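Local coordinates for Pbp related beta-lactamase (Pyrococcus abyssi, PDB 2QMI), which probably cleaves peptides as a self-compartmentalising octameric peptidase related to penicillin-binding proteins and class C-type beta-lactamases, at residues Thr53-Gly58 / Asp209-Tyr214; Gly307-Tyr312 / Leu326-Gly331. All coordinates share one frame; numbering follows the deposited sequence.

Interaction 1 (Thr53-Gly58 / Asp209-Tyr214); sequences TIYGIG and DVAMGY
Ile54 and Val210 form a single backbone bridge, their CA atoms 4.5 Å apart, where 53-58 and 209-214 briefly run in the same direction before parting. Ile54 uses both its polar backbone atoms on the residues flanking Val210: its N donates to Asp209 O at 3.0 Å, from 27° out of the carbonyl plane, while its O accepts from Ala211 N in an almost straight bond (177° at the hydrogen). This straddling pattern is that of a parallel bridge. The CA of Thr53 adds a CH...O contact to the same Asp209 O. Beside the bridge, the carboxylate of Asp209 lies obliquely across Thr53, its CG 3.4 Å from Thr53 CA. It makes no good hydrogen bond to the Thr53 hydroxyl; its oxygens are held instead by Arg41, in a salt bridge to OD1, and by Thr50 OG1 at OD2. Thr53 OG1, anti to the backbone N (chi1 176°), comes alongside Ala211 CB at 3.6 Å. That methyl also sits over one face of the Tyr55 ring, toward the rim and 4.0 Å from CE1. The Tyr55 hydroxyl beyond is bonded to Ser49 and Ser23. Val210 turns its CB away, yet its two branches still graze Ile54: CG1 lies 3.7 Å from Ile54 O, and CG2 packs loosely near Ile54 CB at 4.2 Å. The contact thus hangs the loop ahead of strand 213-216 on the lead-in to strand 55-56, which pairs with 238-239 and runs on toward the start of helix 61-74, where Ser59 and Lys62 probably form the SxxK motif of this family. Tyr55 and Ile57 also rest on Leu326 of strand 321-327, and strand 213-216 continues into its hairpin with strand 222-225.

Interaction 2 (Gly307-Tyr312 / Leu326-Gly331); sequences GMYTGY and LENSSG
Thr310 and Glu327 make an antiparallel hydrogen-bonded pair: Thr310 N donates to Glu327 O at 3.1 Å, and Glu327 N returns a bond to Thr310 O at 2.9 Å. Their side chains lie side by side on one face of the sheet. The Thr310 side chain does most of the gripping. Its CB stands 3.5 Å from Ser329 O. From there OG1, set between the backbone N and the carbonyl carbon (chi1 65°), reaches that same carbonyl at 2.8 Å, donating nearly along the C=O axis, with Glu327 CB at its flank. The methyl CG2 lies 3.2 Å from Ser329 O and beyond it meets Ser330 CB. The hydroxyl bond therefore holds the chain just past the end of strand 321-327, where regular pairing has stopped. A water donates to Gly307 O and accepts a weak bond from Ser330 OG, bridging the open ends. On the other face, Leu326 CD2 lies 4.0 Å from Gly311 CA, over the place a side chain would need. Farther out, the Tyr309 ring and the Asn328 side chain run side by side, pointing the same way; the Asn328 ND2 is bonded to Arg41 O, while the placing of its amide oxygen is doubtful. Strand 297-305 flanks 310-316, and Pro334 at the start of helix 334-345 covers Thr310 and Glu327. This is the open end of a beta hairpin in the central antiparallel sheet of the penicillin-binding protein and beta-lactamase fold, beside the strand whose His-Ser-Gly sequence probably takes the place of the K(T/S)G motif.

Both contacts are largely buried in the beta-lactamase-like part of the chain, their centres about 8 Å apart, although Ser330 in interaction 2 is exposed. They hold different elements. Interaction 1 ties loop to strand lead-in across 150 intervening residues by a lone parallel bridge; interaction 2 joins neighbouring strands of one hairpin by regular antiparallel pairing. Each includes an acid: Asp209 is salt-bridged to Arg41, whereas the Glu327 carboxylate is bonded to the backbone N of Tyr332. A threonine hydroxyl and a water fasten the second. They meet at Ala211, whose O probably accepts a hydrogen bond from Tyr309 OH at 2.6 Å, while Tyr55 packs on Tyr309, Leu326 and Asn328, coupling loop and hairpin.

Interaction 1 (Thr53-Gly58 / Asp209-Tyr214)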
ATOM      1  N   THR A  53      -1.551 -10.864  44.647  1.00 22.17           N
ATOM      2  CA  THR A  53      -1.245  -9.869  43.610  1.00 21.86           C
ATOM      3  C   THR A  53      -2.083  -8.589  43.690  1.00 20.49           C
ATOM      4  O   THR A  53      -3.292  -8.616  43.924  1.00 21.99           O
ATOM      5  CB  THR A  53      -1.341 -10.485  42.176  1.00 21.68           C
ATOM      6  OG1 THR A  53      -1.135  -9.460  41.188  1.00 25.11           O
ATOM      7  CG2 THR A  53      -2.680 -11.108  41.953  1.00 25.16           C
ATOM      8  N   ILE A  54      -1.410  -7.463  43.498  1.00 20.48           N
ATOM      9  CA  ILE A  54      -2.041  -6.158  43.565  1.00 20.27           C
ATOM     10  C   ILE A  54      -2.423  -5.583  42.198  1.00 20.89           C
ATOM     11  O   ILE A  54      -1.625  -5.594  41.262  1.00 18.58           O
ATOM     12  CB  ILE A  54      -1.110  -5.180  44.324  1.00 20.73           C
ATOM     13  CG1 ILE A  54      -1.220  -5.465  45.827  1.00 22.93           C
ATOM     14  CG2 ILE A  54      -1.453  -3.740  43.999  1.00 20.14           C
ATOM     15  CD1 ILE A  54      -0.243  -4.700  46.679  1.00 25.94           C
ATOM     16  N   TYR A  55      -3.660  -5.091  42.107  1.00 19.65           N
ATOM     17  CA  TYR A  55      -4.196  -4.488  40.887  1.00 21.07           C
ATOM     18  C   TYR A  55      -4.797  -3.139  41.246  1.00 21.50           C
ATOM     19  O   TYR A  55      -4.990  -2.827  42.420  1.00 22.47           O
ATOM     20  CB  TYR A  55      -5.344  -5.316  40.298  1.00 19.62           C
ATOM     21  CG  TYR A  55      -5.087  -6.777  40.034  1.00 19.41           C
ATOM     22  CD1 TYR A  55      -5.034  -7.267  38.727  1.00 18.83           C
ATOM     23  CD2 TYR A  55      -4.997  -7.688  41.085  1.00 18.38           C
ATOM     24  CE1 TYR A  55      -4.908  -8.634  38.475  1.00 19.79           C
ATOM     25  CE2 TYR A  55      -4.872  -9.052  40.849  1.00 19.60           C
ATOM     26  CZ  TYR A  55      -4.827  -9.524  39.545  1.00 20.14           C
ATOM     27  OH  TYR A  55      -4.696 -10.876  39.317  1.00 18.94           O
ATOM     28  N   GLY A  56      -5.111  -2.347  40.226  1.00 21.23           N
ATOM     29  CA  GLY A  56      -5.758  -1.073  40.475  1.00 18.20           C
ATOM     30  C   GLY A  56      -7.225  -1.442  40.634  1.00 19.54           C
ATOM     31  O   GLY A  56      -7.683  -2.391  39.994  1.00 18.86           O
ATOM     32  N   ILE A  57      -7.976  -0.727  41.465  1.00 18.48           N
ATOM     33  CA  ILE A  57      -9.376  -1.091  41.647  1.00 18.61           C
ATOM     34  C   ILE A  57     -10.363  -0.089  41.069  1.00 19.22           C
ATOM     35  O   ILE A  57     -11.565  -0.343  41.044  1.00 18.75           O
ATOM     36  CB  ILE A  57      -9.709  -1.326  43.147  1.00 19.93           C
ATOM     37  CG1 ILE A  57      -9.699  -0.004  43.916  1.00 19.71           C
ATOM     38  CG2 ILE A  57      -8.693  -2.282  43.750  1.00 17.63           C
ATOM     39  CD1 ILE A  57     -10.207  -0.135  45.343  1.00 21.06           C
ATOM     40  N   GLY A  58      -9.851   1.046  40.601  1.00 18.88           N
ATOM     41  CA  GLY A  58     -10.714   2.061  40.024  1.00 19.11           C
ATOM     42  C   GLY A  58     -11.810   2.587  40.934  1.00 19.27           C
ATOM     43  O   GLY A  58     -11.606   2.788  42.125  1.00 20.04           O
ATOM     44  N   ASP A 209       4.577  -8.487  44.666  1.00 25.49           N
ATOM     45  CA  ASP A 209       3.518  -9.164  43.917  1.00 23.52           C
ATOM     46  C   ASP A 209       2.511  -8.133  43.391  1.00 23.09           C
ATOM     47  O   ASP A 209       1.470  -7.881  44.005  1.00 22.36           O
ATOM     48  CB  ASP A 209       2.801 -10.189  44.803  1.00 23.26           C
ATOM     49  CG  ASP A 209       1.924 -11.145  44.002  1.00 24.63           C
ATOM     50  OD1 ASP A 209       1.482 -10.765  42.898  1.00 24.09           O
ATOM     51  OD2 ASP A 209       1.669 -12.274  44.482  1.00 23.39           O
ATOM     52  N   VAL A 210       2.836  -7.546  42.243  1.00 21.64           N
ATOM     53  CA  VAL A 210       2.004  -6.526  41.615  1.00 21.36           C
ATOM     54  C   VAL A 210       1.847  -6.886  40.146  1.00 20.75           C
ATOM     55  O   VAL A 210       2.808  -7.308  39.499  1.00 20.72           O
ATOM     56  CB  VAL A 210       2.668  -5.121  41.721  1.00 23.04           C
ATOM     57  CG1 VAL A 210       1.767  -4.053  41.097  1.00 22.19           C
ATOM     58  CG2 VAL A 210       2.953  -4.792  43.186  1.00 23.29           C
ATOM     59  N   ALA A 211       0.637  -6.720  39.626  1.00 18.74           N
ATOM     60  CA  ALA A 211       0.376  -7.051  38.237  1.00 20.80           C
ATOM     61  C   ALA A 211       0.542  -5.861  37.307  1.00 19.98           C
ATOM     62  O   ALA A 211       0.201  -4.725  37.650  1.00 19.57           O
ATOM     63  CB  ALA A 211      -1.026  -7.624  38.088  1.00 19.96           C
ATOM     64  N   MET A 212       1.083  -6.139  36.129  1.00 20.38           N
ATOM     65  CA  MET A 212       1.273  -5.124  35.104  1.00 19.88           C
ATOM     66  C   MET A 212      -0.087  -4.970  34.421  1.00 19.66           C
ATOM     67  O   MET A 212      -0.829  -5.940  34.294  1.00 18.93           O
ATOM     68  CB  MET A 212       2.326  -5.600  34.092  1.00 21.17           C
ATOM     69  CG  MET A 212       2.426  -4.760  32.817  1.00 19.64           C
ATOM     70  SD  MET A 212       2.702  -3.009  33.142  1.00 20.24           S
ATOM     71  CE  MET A 212       4.429  -3.027  33.672  1.00 17.07           C
ATOM     72  N   GLY A 213      -0.424  -3.752  34.010  1.00 20.34           N
ATOM     73  CA  GLY A 213      -1.691  -3.540  33.339  1.00 19.52           C
ATOM     74  C   GLY A 213      -1.579  -3.961  31.883  1.00 21.07           C
ATOM     75  O   GLY A 213      -0.471  -4.093  31.358  1.00 19.57           O
ATOM     76  N   TYR A 214      -2.723  -4.184  31.232  1.00 21.20           N
ATOM     77  CA  TYR A 214      -2.741  -4.577  29.824  1.00 21.30           C
ATOM     78  C   TYR A 214      -3.936  -4.007  29.065  1.00 23.22           C
ATOM     79  O   TYR A 214      -5.064  -3.960  29.562  1.00 21.23           O
ATOM     80  CB  TYR A 214      -2.724  -6.106  29.686  1.00 19.50           C
ATOM     81  CG  TYR A 214      -1.394  -6.725  30.050  1.00 19.69           C
ATOM     82  CD1 TYR A 214      -0.323  -6.708  29.154  1.00 19.45           C
ATOM     83  CD2 TYR A 214      -1.190  -7.282  31.310  1.00 18.25           C
ATOM     84  CE1 TYR A 214       0.914  -7.233  29.508  1.00 19.72           C
ATOM     85  CE2 TYR A 214       0.043  -7.803  31.675  1.00 17.75           C
ATOM     86  CZ  TYR A 214       1.089  -7.777  30.779  1.00 19.21           C
ATOM     87  OH  TYR A 214       2.317  -8.271  31.162  1.00 20.24           O
TER

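Interaction 2 (Gly307-Tyr312 / Leu326-Gly331)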
ATOM      1  N   GLY A 307      -8.940   1.424  32.718  1.00 19.23           N
ATOM      2  CA  GLY A 307      -8.447   1.067  31.405  1.00 20.22           C
ATOM      3  C   GLY A 307      -7.650  -0.222  31.376  1.00 18.79           C
ATOM      4  O   GLY A 307      -8.114  -1.222  30.832  1.00 19.81           O
ATOM      5  N   MET A 308      -6.454  -0.209  31.958  1.00 18.27           N
ATOM      6  CA  MET A 308      -5.614  -1.401  31.968  1.00 19.31           C
ATOM      7  C   MET A 308      -5.855  -2.319  33.173  1.00 19.32           C
ATOM      8  O   MET A 308      -5.270  -3.391  33.252  1.00 20.02           O
ATOM      9  CB  MET A 308      -4.127  -1.018  31.897  1.00 19.18           C
ATOM     10  CG  MET A 308      -3.528  -0.490  33.187  1.00 18.99           C
ATOM     11  SD  MET A 308      -4.000   1.192  33.574  1.00 19.41           S
ATOM     12  CE  MET A 308      -5.367   0.954  34.444  1.00 21.56           C
ATOM     13  N   TYR A 309      -6.692  -1.883  34.117  1.00 18.72           N
ATOM     14  CA  TYR A 309      -7.037  -2.691  35.296  1.00 18.66           C
ATOM     15  C   TYR A 309      -8.533  -2.497  35.510  1.00 17.82           C
ATOM     16  O   TYR A 309      -9.045  -1.407  35.286  1.00 18.52           O
ATOM     17  CB  TYR A 309      -6.336  -2.201  36.577  1.00 17.28           C
ATOM     18  CG  TYR A 309      -4.827  -2.288  36.637  1.00 17.04           C
ATOM     19  CD1 TYR A 309      -4.167  -3.518  36.755  1.00 15.05           C
ATOM     20  CD2 TYR A 309      -4.056  -1.130  36.618  1.00 15.53           C
ATOM     21  CE1 TYR A 309      -2.768  -3.576  36.853  1.00 15.26           C
ATOM     22  CE2 TYR A 309      -2.667  -1.178  36.715  1.00 14.93           C
ATOM     23  CZ  TYR A 309      -2.028  -2.392  36.831  1.00 15.67           C
ATOM     24  OH  TYR A 309      -0.651  -2.401  36.911  1.00 15.84           O
ATOM     25  N   THR A 310      -9.231  -3.547  35.937  1.00 18.22           N
ATOM     26  CA  THR A 310     -10.664  -3.454  36.224  1.00 18.01           C
ATOM     27  C   THR A 310     -10.963  -4.320  37.444  1.00 18.53           C
ATOM     28  O   THR A 310     -10.174  -5.190  37.799  1.00 16.50           O
ATOM     29  CB  THR A 310     -11.562  -3.928  35.041  1.00 17.81           C
ATOM     30  OG1 THR A 310     -11.359  -5.323  34.800  1.00 17.67           O
ATOM     31  CG2 THR A 310     -11.248  -3.137  33.780  1.00 17.76           C
ATOM     32  N   GLY A 311     -12.097  -4.073  38.089  1.00 18.72           N
ATOM     33  CA  GLY A 311     -12.440  -4.855  39.259  1.00 18.69           C
ATOM     34  C   GLY A 311     -13.890  -4.732  39.677  1.00 20.42           C
ATOM     35  O   GLY A 311     -14.654  -3.960  39.093  1.00 21.71           O
ATOM     36  N   TYR A 312     -14.266  -5.506  40.690  1.00 19.22           N
ATOM     37  CA  TYR A 312     -15.621  -5.489  41.215  1.00 19.52           C
ATOM     38  C   TYR A 312     -15.665  -6.125  42.601  1.00 20.33           C
ATOM     39  O   TYR A 312     -14.944  -7.081  42.880  1.00 20.50           O
ATOM     40  CB  TYR A 312     -16.566  -6.264  40.297  1.00 19.31           C
ATOM     41  CG  TYR A 312     -18.015  -6.184  40.712  1.00 18.45           C
ATOM     42  CD1 TYR A 312     -18.791  -5.070  40.386  1.00 19.21           C
ATOM     43  CD2 TYR A 312     -18.610  -7.212  41.446  1.00 18.19           C
ATOM     44  CE1 TYR A 312     -20.123  -4.982  40.776  1.00 19.74           C
ATOM     45  CE2 TYR A 312     -19.941  -7.133  41.845  1.00 19.55           C
ATOM     46  CZ  TYR A 312     -20.693  -6.017  41.504  1.00 19.97           C
ATOM     47  OH  TYR A 312     -22.015  -5.933  41.881  1.00 21.36           O
ATOM     48  N   LEU A 326     -10.492  -9.062  40.801  1.00 19.80           N
ATOM     49  CA  LEU A 326      -9.605  -8.070  40.207  1.00 20.65           C
ATOM     50  C   LEU A 326      -9.075  -8.616  38.883  1.00 20.83           C
ATOM     51  O   LEU A 326      -8.844  -9.815  38.751  1.00 21.31           O
ATOM     52  CB  LEU A 326      -8.454  -7.735  41.163  1.00 20.12           C
ATOM     53  CG  LEU A 326      -8.892  -6.974  42.418  1.00 20.84           C
ATOM     54  CD1 LEU A 326      -7.687  -6.618  43.271  1.00 20.06           C
ATOM     55  CD2 LEU A 326      -9.643  -5.716  42.001  1.00 21.53           C
ATOM     56  N   GLU A 327      -8.881  -7.735  37.909  1.00 21.00           N
ATOM     57  CA  GLU A 327      -8.421  -8.154  36.596  1.00 21.12           C
ATOM     58  C   GLU A 327      -7.349  -7.268  35.958  1.00 21.41           C
ATOM     59  O   GLU A 327      -7.391  -6.042  36.047  1.00 21.88           O
ATOM     60  CB  GLU A 327      -9.622  -8.264  35.651  1.00 21.91           C
ATOM     61  CG  GLU A 327      -9.317  -8.932  34.321  1.00 21.17           C
ATOM     62  CD  GLU A 327     -10.543  -9.021  33.432  1.00 23.65           C
ATOM     63  OE1 GLU A 327     -11.612  -9.436  33.943  1.00 22.22           O
ATOM     64  OE2 GLU A 327     -10.431  -8.682  32.227  1.00 22.22           O
ATOM     65  N   ASN A 328      -6.418  -7.941  35.287  1.00 21.89           N
ATOM     66  CA  ASN A 328      -5.265  -7.373  34.591  1.00 22.94           C
ATOM     67  C   ASN A 328      -5.562  -6.676  33.262  1.00 22.16           C
ATOM     68  O   ASN A 328      -4.652  -6.450  32.471  1.00 20.30           O
ATOM     69  CB  ASN A 328      -4.261  -8.497  34.324  1.00 24.20           C
ATOM     70  CG  ASN A 328      -2.886  -8.153  34.790  1.00 26.91           C
ATOM     71  OD1 ASN A 328      -2.707  -7.154  35.479  1.00 31.07           O
ATOM     72  ND2 ASN A 328      -1.901  -8.973  34.439  1.00 26.74           N
ATOM     73  N   SER A 329      -6.829  -6.358  33.015  1.00 21.79           N
ATOM     74  CA  SER A 329      -7.246  -5.700  31.776  1.00 22.49           C
ATOM     75  C   SER A 329      -8.761  -5.533  31.813  1.00 22.66           C
ATOM     76  O   SER A 329      -9.365  -5.612  32.884  1.00 22.53           O
ATOM     77  CB  SER A 329      -6.842  -6.544  30.555  1.00 22.17           C
ATOM     78  OG  SER A 329      -7.419  -7.842  30.612  1.00 24.31           O
ATOM     79  N   SER A 330      -9.374  -5.287  30.658  1.00 21.84           N
ATOM     80  CA  SER A 330     -10.827  -5.143  30.609  1.00 24.18           C
ATOM     81  C   SER A 330     -11.396  -6.122  29.585  1.00 23.84           C
ATOM     82  O   SER A 330     -12.403  -5.841  28.934  1.00 25.20           O
ATOM     83  CB  SER A 330     -11.223  -3.712  30.233  1.00 24.65           C
ATOM     84  OG  SER A 330     -10.925  -3.450  28.875  1.00 28.07           O
ATOM     85  N   GLY A 331     -10.736  -7.271  29.455  1.00 23.41           N
ATOM     86  CA  GLY A 331     -11.167  -8.287  28.510  1.00 24.44           C
ATOM     87  C   GLY A 331     -12.520  -8.903  28.827  1.00 25.22           C
ATOM     88  O   GLY A 331     -13.298  -9.207  27.920  1.00 24.41           O
TER
HETATM   89  O   HOH W   1      -7.626  -3.342  28.513  1.00 30.16           O